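Local coordinates for transcriptional regulator, LacI family protein (Rhodococcus jostii, PDB 3K9C) that probably binds operator DNA and regulates transcription, perhaps in response to a small effector bound by its periplasmic-binding-protein-like domain, at residues R127-D133 with S159-G165; D194-T198 with Q232-I236. All coordinates share one frame; numbering follows the deposited sequence.

Contact 1: residues R127-D133 with S159-G165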
ATOM      1  N   ARG B 127      17.628 -21.964 -17.309  1.00 26.73           N
ATOM      2  CA  ARG B 127      18.529 -22.802 -16.522  1.00 28.12           C
ATOM      3  C   ARG B 127      19.314 -21.980 -15.496  1.00 26.82           C
ATOM      4  O   ARG B 127      19.569 -22.450 -14.383  1.00 26.46           O
ATOM      5  CB  ARG B 127      19.480 -23.567 -17.452  1.00 32.39           C
ATOM      6  CG  ARG B 127      18.746 -24.483 -18.426  1.00 36.53           C
ATOM      7  CD  ARG B 127      19.702 -25.296 -19.276  1.00 43.52           C
ATOM      8  NE  ARG B 127      20.483 -26.231 -18.470  1.00 48.48           N
ATOM      9  CZ  ARG B 127      21.252 -27.187 -18.975  1.00 50.40           C
ATOM     10  NH1 ARG B 127      21.344 -27.338 -20.291  1.00 52.56           N
ATOM     11  NH2 ARG B 127      21.930 -27.991 -18.167  1.00 52.47           N
ATOM     12  N   ASN B 128      19.714 -20.764 -15.867  1.00 23.86           N
ATOM     13  CA  ASN B 128      20.425 -19.894 -14.931  1.00 25.69           C
ATOM     14  C   ASN B 128      19.321 -19.102 -14.263  1.00 23.57           C
ATOM     15  O   ASN B 128      18.931 -18.038 -14.742  1.00 24.00           O
ATOM     16  CB  ASN B 128      21.363 -18.932 -15.655  1.00 27.26           C
ATOM     17  CG  ASN B 128      22.507 -19.642 -16.332  1.00 32.83           C
ATOM     18  OD1 ASN B 128      22.537 -19.768 -17.554  1.00 35.49           O
ATOM     19  ND2 ASN B 128      23.454 -20.127 -15.536  1.00 36.48           N
ATOM     20  N   ILE B 129      18.810 -19.636 -13.164  1.00 22.34           N
ATOM     21  CA  ILE B 129      17.721 -18.999 -12.457  1.00 21.39           C
ATOM     22  C   ILE B 129      18.128 -18.524 -11.079  1.00 21.58           C
ATOM     23  O   ILE B 129      18.794 -19.244 -10.325  1.00 20.95           O
ATOM     24  CB  ILE B 129      16.539 -19.966 -12.354  1.00 21.08           C
ATOM     25  CG1 ILE B 129      16.169 -20.449 -13.765  1.00 21.39           C
ATOM     26  CG2 ILE B 129      15.354 -19.283 -11.673  1.00 20.56           C
ATOM     27  CD1 ILE B 129      15.223 -21.630 -13.797  1.00 21.21           C
ATOM     28  N   ALA B 130      17.712 -17.303 -10.756  1.00 19.21           N
ATOM     29  CA  ALA B 130      18.041 -16.709  -9.479  1.00 18.83           C
ATOM     30  C   ALA B 130      16.833 -16.459  -8.594  1.00 19.48           C
ATOM     31  O   ALA B 130      15.702 -16.285  -9.064  1.00 19.26           O
ATOM     32  CB  ALA B 130      18.793 -15.405  -9.697  1.00 17.71           C
ATOM     33  N   HIS B 131      17.086 -16.453  -7.293  1.00 17.81           N
ATOM     34  CA  HIS B 131      16.047 -16.189  -6.323  1.00 17.66           C
ATOM     35  C   HIS B 131      16.541 -15.090  -5.396  1.00 18.08           C
ATOM     36  O   HIS B 131      17.678 -15.139  -4.914  1.00 17.73           O
ATOM     37  CB  HIS B 131      15.722 -17.461  -5.519  1.00 15.93           C
ATOM     38  CG  HIS B 131      14.777 -17.233  -4.379  1.00 13.48           C
ATOM     39  ND1 HIS B 131      13.516 -16.698  -4.549  1.00 15.89           N
ATOM     40  CD2 HIS B 131      14.919 -17.448  -3.051  1.00 13.94           C
ATOM     41  CE1 HIS B 131      12.924 -16.594  -3.374  1.00 15.55           C
ATOM     42  NE2 HIS B 131      13.752 -17.045  -2.448  1.00 14.18           N
ATOM     43  N   ILE B 132      15.709 -14.072  -5.200  1.00 15.65           N
ATOM     44  CA  ILE B 132      16.029 -12.990  -4.273  1.00 17.50           C
ATOM     45  C   ILE B 132      15.124 -13.372  -3.096  1.00 19.88           C
ATOM     46  O   ILE B 132      13.895 -13.259  -3.183  1.00 18.08           O
ATOM     47  CB  ILE B 132      15.658 -11.597  -4.873  1.00 18.52           C
ATOM     48  CG1 ILE B 132      16.481 -11.348  -6.140  1.00 18.92           C
ATOM     49  CG2 ILE B 132      15.944 -10.482  -3.854  1.00 19.03           C
ATOM     50  CD1 ILE B 132      16.161 -10.039  -6.866  1.00 20.14           C
ATOM     51  N   ASP B 133      15.727 -13.878  -2.019  1.00 19.74           N
ATOM     52  CA  ASP B 133      14.951 -14.338  -0.866  1.00 20.55           C
ATOM     53  C   ASP B 133      14.428 -13.261   0.069  1.00 21.24           C
ATOM     54  O   ASP B 133      14.791 -12.090  -0.042  1.00 22.36           O
ATOM     55  CB  ASP B 133      15.736 -15.389  -0.056  1.00 23.24           C
ATOM     56  CG  ASP B 133      16.903 -14.801   0.721  1.00 24.88           C
ATOM     57  OD1 ASP B 133      16.826 -13.632   1.164  1.00 23.88           O
ATOM     58  OD2 ASP B 133      17.898 -15.532   0.913  1.00 28.16           O
ATOM     59  N   SER B 159      23.699 -23.830 -11.483  1.00 26.65           N
ATOM     60  CA  SER B 159      23.342 -22.576 -12.140  1.00 23.91           C
ATOM     61  C   SER B 159      22.235 -21.869 -11.359  1.00 26.35           C
ATOM     62  O   SER B 159      21.516 -21.015 -11.900  1.00 26.36           O
ATOM     63  CB  SER B 159      22.916 -22.825 -13.590  1.00 24.10           C
ATOM     64  OG  SER B 159      21.924 -23.825 -13.683  1.00 27.46           O
ATOM     65  N   ALA B 160      22.108 -22.232 -10.082  1.00 23.14           N
ATOM     66  CA  ALA B 160      21.111 -21.644  -9.205  1.00 22.93           C
ATOM     67  C   ALA B 160      21.782 -20.602  -8.316  1.00 24.27           C
ATOM     68  O   ALA B 160      22.823 -20.866  -7.707  1.00 25.79           O
ATOM     69  CB  ALA B 160      20.450 -22.732  -8.345  1.00 20.03           C
ATOM     70  N   THR B 161      21.192 -19.414  -8.246  1.00 22.85           N
ATOM     71  CA  THR B 161      21.746 -18.340  -7.433  1.00 23.83           C
ATOM     72  C   THR B 161      20.713 -17.786  -6.452  1.00 23.95           C
ATOM     73  O   THR B 161      19.571 -17.532  -6.824  1.00 23.54           O
ATOM     74  CB  THR B 161      22.226 -17.182  -8.320  1.00 24.85           C
ATOM     75  OG1 THR B 161      23.060 -17.696  -9.363  1.00 27.97           O
ATOM     76  CG2 THR B 161      23.015 -16.166  -7.503  1.00 24.72           C
ATOM     77  N   VAL B 162      21.114 -17.617  -5.196  1.00 23.92           N
ATOM     78  CA  VAL B 162      20.225 -17.054  -4.190  1.00 23.60           C
ATOM     79  C   VAL B 162      20.896 -15.849  -3.550  1.00 23.71           C
ATOM     80  O   VAL B 162      21.986 -15.962  -2.998  1.00 24.86           O
ATOM     81  CB  VAL B 162      19.895 -18.034  -3.048  1.00 24.75           C
ATOM     82  CG1 VAL B 162      18.924 -17.350  -2.077  1.00 24.24           C
ATOM     83  CG2 VAL B 162      19.275 -19.314  -3.590  1.00 24.19           C
ATOM     84  N   VAL B 163      20.254 -14.692  -3.633  1.00 22.42           N
ATOM     85  CA  VAL B 163      20.817 -13.497  -3.017  1.00 22.94           C
ATOM     86  C   VAL B 163      19.855 -13.033  -1.938  1.00 21.77           C
ATOM     87  O   VAL B 163      18.632 -13.153  -2.084  1.00 18.66           O
ATOM     88  CB  VAL B 163      21.049 -12.373  -4.051  1.00 24.38           C
ATOM     89  CG1 VAL B 163      22.020 -12.864  -5.132  1.00 26.08           C
ATOM     90  CG2 VAL B 163      19.729 -11.943  -4.675  1.00 24.19           C
ATOM     91  N   THR B 164      20.407 -12.533  -0.840  1.00 21.71           N
ATOM     92  CA  THR B 164      19.593 -12.063   0.266  1.00 22.70           C
ATOM     93  C   THR B 164      18.826 -10.816  -0.166  1.00 23.80           C
ATOM     94  O   THR B 164      19.405  -9.871  -0.700  1.00 23.82           O
ATOM     95  CB  THR B 164      20.476 -11.760   1.479  1.00 24.87           C
ATOM     96  OG1 THR B 164      21.196 -12.948   1.832  1.00 27.52           O
ATOM     97  CG2 THR B 164      19.624 -11.323   2.669  1.00 24.15           C
ATOM     98  N   GLY B 165      17.516 -10.833   0.041  1.00 24.23           N
ATOM     99  CA  GLY B 165      16.700  -9.705  -0.357  1.00 23.61           C
ATOM    100  C   GLY B 165      15.887  -9.147   0.786  1.00 24.54           C
ATOM    101  O   GLY B 165      16.424  -8.819   1.841  1.00 25.26           O
TER
HETATM  102  O   HOH W   1      21.639 -18.479 -11.240  1.00 29.53           O
HETATM  103  O   HOH W   2      18.937 -14.848   3.566  1.00 49.86           O
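Ile129 through Asp133 run alongside Ala160 through Thr164 as neighbouring parallel strands, and the backbone carries most of the polar contact. Ile129 and His131 use both their N-H and C=O groups toward the second strand. His131 N gives the shortest of these bonds, 2.7 Å to Thr161 O, and His131 O takes Val163 N at 2.9 Å. The ladder continues through Asp133 N to Val163 O, whereas at the other end the bond from Ile129 N to Ser159 O is weak. There a water supplements it, donating to Ser159 O and, weakly, to Ile129 O while also pairing with Thr161 OG1.

The topology is a beta-alpha-beta crossover: helix 140-153 joins the two strands, and strand 160-164 is the outermost of the four in this parallel sheet within the chain. Helix 140-153 covers the face bearing His131 and Val162; helix 169-181 covers the one bearing Ile132 and Val163.

Side-chain polar bonds close both ends. Ser159 OG donates to Arg127 O from well above the carbonyl plane, at 2.8 Å, its chi1 of 52° folding the hydroxyl back over its own backbone; Leu156 O is a second hydrogen-bonding partner of the same hydroxyl. Gly165 N reaches Asp133 OD1 at 3.1 Å from above the carboxylate plane; that oxygen also accepts from Ala135 N, and OD2 forms a salt bridge to Arg144.

Apolar contacts fill the faces between. Ile132 CG1 meets Val163 CG2 at 3.6 Å, the two side chains slanting across one another. His131 and Val162 instead point the same way, side by side, with CD2 4.1 Å from CG1, while the imidazole's ND1 is hydrogen-bonded to Val190 O on the next strand.

Contact 2: residues D194-T198 with Q232-I236; sequences DRCAT and QMTTI
The first turn of helix 194-206 faces the chain entering strand 235-237 with no backbone-to-backbone hydrogen bond between them, the nearest CA atoms, of Asp194 and Thr235, being 7.3 Å apart. In this periplasmic-binding-protein-like domain the helix follows strand 188-191 of the parallel sheet, while Met233 lies in the loop leading into strand 235-237.

The polar link is a single hydrogen bond. Thr235 OG1 donates to Asp194 OD1 at 2.7 Å, the carboxylate oxygen accepting on its syn lone pair, the side of the other oxygen, and the two side chains meet at about a right angle. A chi1 of -171° swings the threonine hydroxyl away from its own backbone N and out to the helix. Asp194 OD2 accepts from Ser223 N, so both carboxylate oxygens are engaged and the group's rotation is constrained.

Met233, a selenomethionine, makes the apolar part. Its chain extends to SE and then bends, chi3 -78°, laying the methyl along the helix. SE and CE both lie against the same side of Ala197 CB, each 3.6 Å from it, and SE is equally close to Asp194 OD1. The methyl also lies beside Thr198 OG1, whose side chain it meets nearly crosswise. That hydroxyl is turned back into its own helix: Thr198 N and Thr198 OG1 approach Asp194 O from opposite faces of its carbonyl plane, at 2.8 and 3.0 Å.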
ATOM      1  N   ASP B 194       5.697  -9.920  -4.597  1.00 19.08           N
ATOM      2  CA  ASP B 194       5.373  -8.944  -5.637  1.00 20.07           C
ATOM      3  C   ASP B 194       6.022  -7.565  -5.464  1.00 20.39           C
ATOM      4  O   ASP B 194       6.447  -6.944  -6.444  1.00 17.43           O
ATOM      5  CB  ASP B 194       3.857  -8.750  -5.738  1.00 20.66           C
ATOM      6  CG  ASP B 194       3.128  -9.999  -6.212  1.00 21.86           C
ATOM      7  OD1 ASP B 194       3.784 -10.929  -6.728  1.00 19.87           O
ATOM      8  OD2 ASP B 194       1.888 -10.032  -6.081  1.00 21.01           O
ATOM      9  N   ARG B 195       6.073  -7.075  -4.229  1.00 19.92           N
ATOM     10  CA  ARG B 195       6.680  -5.766  -3.983  1.00 22.79           C
ATOM     11  C   ARG B 195       8.168  -5.813  -4.298  1.00 21.54           C
ATOM     12  O   ARG B 195       8.739  -4.854  -4.817  1.00 21.33           O
ATOM     13  CB  ARG B 195       6.457  -5.325  -2.533  1.00 25.99           C
ATOM     14  CG  ARG B 195       7.038  -3.953  -2.231  1.00 29.40           C
ATOM     15  CD  ARG B 195       6.637  -3.470  -0.855  1.00 31.96           C
ATOM     16  NE  ARG B 195       5.427  -2.660  -0.901  1.00 35.00           N
ATOM     17  CZ  ARG B 195       4.812  -2.177   0.174  1.00 38.15           C
ATOM     18  NH1 ARG B 195       5.294  -2.430   1.387  1.00 36.65           N
ATOM     19  NH2 ARG B 195       3.721  -1.429   0.038  1.00 38.07           N
ATOM     20  N   CYS B 196       8.796  -6.944  -3.991  1.00 22.51           N
ATOM     21  CA  CYS B 196      10.216  -7.132  -4.275  1.00 20.96           C
ATOM     22  C   CYS B 196      10.401  -7.193  -5.791  1.00 20.28           C
ATOM     23  O   CYS B 196      11.341  -6.615  -6.345  1.00 20.00           O
ATOM     24  CB  CYS B 196      10.700  -8.437  -3.643  1.00 23.93           C
ATOM     25  SG  CYS B 196      12.424  -8.815  -3.925  1.00 24.39           S
ATOM     26  N   ALA B 197       9.487  -7.897  -6.456  1.00 18.86           N
ATOM     27  CA  ALA B 197       9.517  -8.048  -7.912  1.00 18.95           C
ATOM     28  C   ALA B 197       9.337  -6.683  -8.571  1.00 20.15           C
ATOM     29  O   ALA B 197       9.932  -6.399  -9.607  1.00 22.22           O
ATOM     30  CB  ALA B 197       8.406  -9.014  -8.369  1.00 17.96           C
ATOM     31  N   THR B 198       8.517  -5.835  -7.969  1.00 20.69           N
ATOM     32  CA  THR B 198       8.306  -4.503  -8.526  1.00 22.81           C
ATOM     33  C   THR B 198       9.641  -3.769  -8.659  1.00 22.24           C
ATOM     34  O   THR B 198       9.874  -3.072  -9.647  1.00 23.10           O
ATOM     35  CB  THR B 198       7.351  -3.663  -7.653  1.00 23.06           C
ATOM     36  OG1 THR B 198       6.029  -4.213  -7.713  1.00 24.87           O
ATOM     37  CG2 THR B 198       7.311  -2.219  -8.157  1.00 26.03           C
ATOM     38  N   GLN B 232       1.471  -6.303 -15.252  1.00 29.55           N
ATOM     39  CA  GLN B 232       1.164  -7.673 -15.684  1.00 28.47           C
ATOM     40  C   GLN B 232       2.225  -8.683 -15.237  1.00 26.21           C
ATOM     41  O   GLN B 232       2.836  -9.374 -16.049  1.00 25.38           O
ATOM     42  CB  GLN B 232       0.990  -7.723 -17.208  1.00 31.73           C
ATOM     43  CG  GLN B 232       1.360  -6.432 -17.940  1.00 37.30           C
ATOM     44  CD  GLN B 232       1.288  -6.568 -19.455  1.00 40.94           C
ATOM     45  OE1 GLN B 232       0.233  -6.885 -20.021  1.00 43.17           O
ATOM     46  NE2 GLN B 232       2.414  -6.330 -20.119  1.00 40.47           N
HETATM   47  N   MSE B 233       2.394  -8.781 -13.924  1.00 23.73           N
HETATM   48  CA  MSE B 233       3.381  -9.658 -13.313  1.00 22.51           C
HETATM   49  C   MSE B 233       2.963 -11.115 -13.096  1.00 21.39           C
HETATM   50  O   MSE B 233       1.923 -11.401 -12.493  1.00 18.92           O
HETATM   51  CB  MSE B 233       3.788  -9.043 -11.978  1.00 25.56           C
HETATM   52  CG  MSE B 233       4.982  -9.655 -11.301  1.00 30.83           C
HETATM   53 SE   MSE B 233       4.980  -8.912  -9.525  1.00 42.39          SE
HETATM   54  CE  MSE B 233       5.725  -7.187  -9.980  1.00 34.24           C
ATOM     55  N   THR B 234       3.778 -12.031 -13.613  1.00 20.08           N
ATOM     56  CA  THR B 234       3.546 -13.460 -13.427  1.00 20.07           C
ATOM     57  C   THR B 234       3.864 -13.637 -11.947  1.00 19.82           C
ATOM     58  O   THR B 234       4.891 -13.138 -11.465  1.00 19.53           O
ATOM     59  CB  THR B 234       4.517 -14.308 -14.286  1.00 20.14           C
ATOM     60  OG1 THR B 234       4.195 -14.137 -15.667  1.00 20.23           O
ATOM     61  CG2 THR B 234       4.428 -15.784 -13.921  1.00 20.37           C
ATOM     62  N   THR B 235       2.996 -14.336 -11.226  1.00 18.94           N
ATOM     63  CA  THR B 235       3.177 -14.496  -9.790  1.00 19.79           C
ATOM     64  C   THR B 235       2.533 -15.774  -9.264  1.00 20.53           C
ATOM     65  O   THR B 235       1.890 -16.508 -10.009  1.00 20.37           O
ATOM     66  CB  THR B 235       2.552 -13.286  -9.052  1.00 20.27           C
ATOM     67  OG1 THR B 235       2.907 -13.315  -7.671  1.00 21.40           O
ATOM     68  CG2 THR B 235       1.036 -13.321  -9.173  1.00 21.04           C
ATOM     69  N   ILE B 236       2.708 -16.021  -7.973  1.00 20.86           N
ATOM     70  CA  ILE B 236       2.146 -17.191  -7.321  1.00 20.93           C
ATOM     71  C   ILE B 236       1.076 -16.760  -6.331  1.00 22.84           C
ATOM     72  O   ILE B 236       1.362 -16.028  -5.376  1.00 21.84           O
ATOM     73  CB  ILE B 236       3.235 -17.976  -6.572  1.00 22.25           C
ATOM     74  CG1 ILE B 236       4.219 -18.557  -7.583  1.00 22.26           C
ATOM     75  CG2 ILE B 236       2.610 -19.072  -5.737  1.00 21.08           C
ATOM     76  CD1 ILE B 236       5.461 -19.061  -6.956  1.00 28.94           C
TER

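In the fold
Both segments of contact 1 precede those of contact 2, and all four belong to the periplasmic-binding-protein-like domain. The centres of the two contacts lie about 16 Å apart. Contact 1 forms one edge of the four-stranded parallel sheet; strand 188-191, next to strand 129-133, leads directly to the helix of contact 2. Contact 2 sets the start of that helix, 194-206, against the chain entering strand 235-237, which pairs with strand 262-270. The two sites meet where Ile132 CG2 packs against Cys196 SG at 3.9 Å. Together they illustrate how strand pairing and helix packing combine within one domain, with strand 188-191 and helix 194-206 running from one contact to the other.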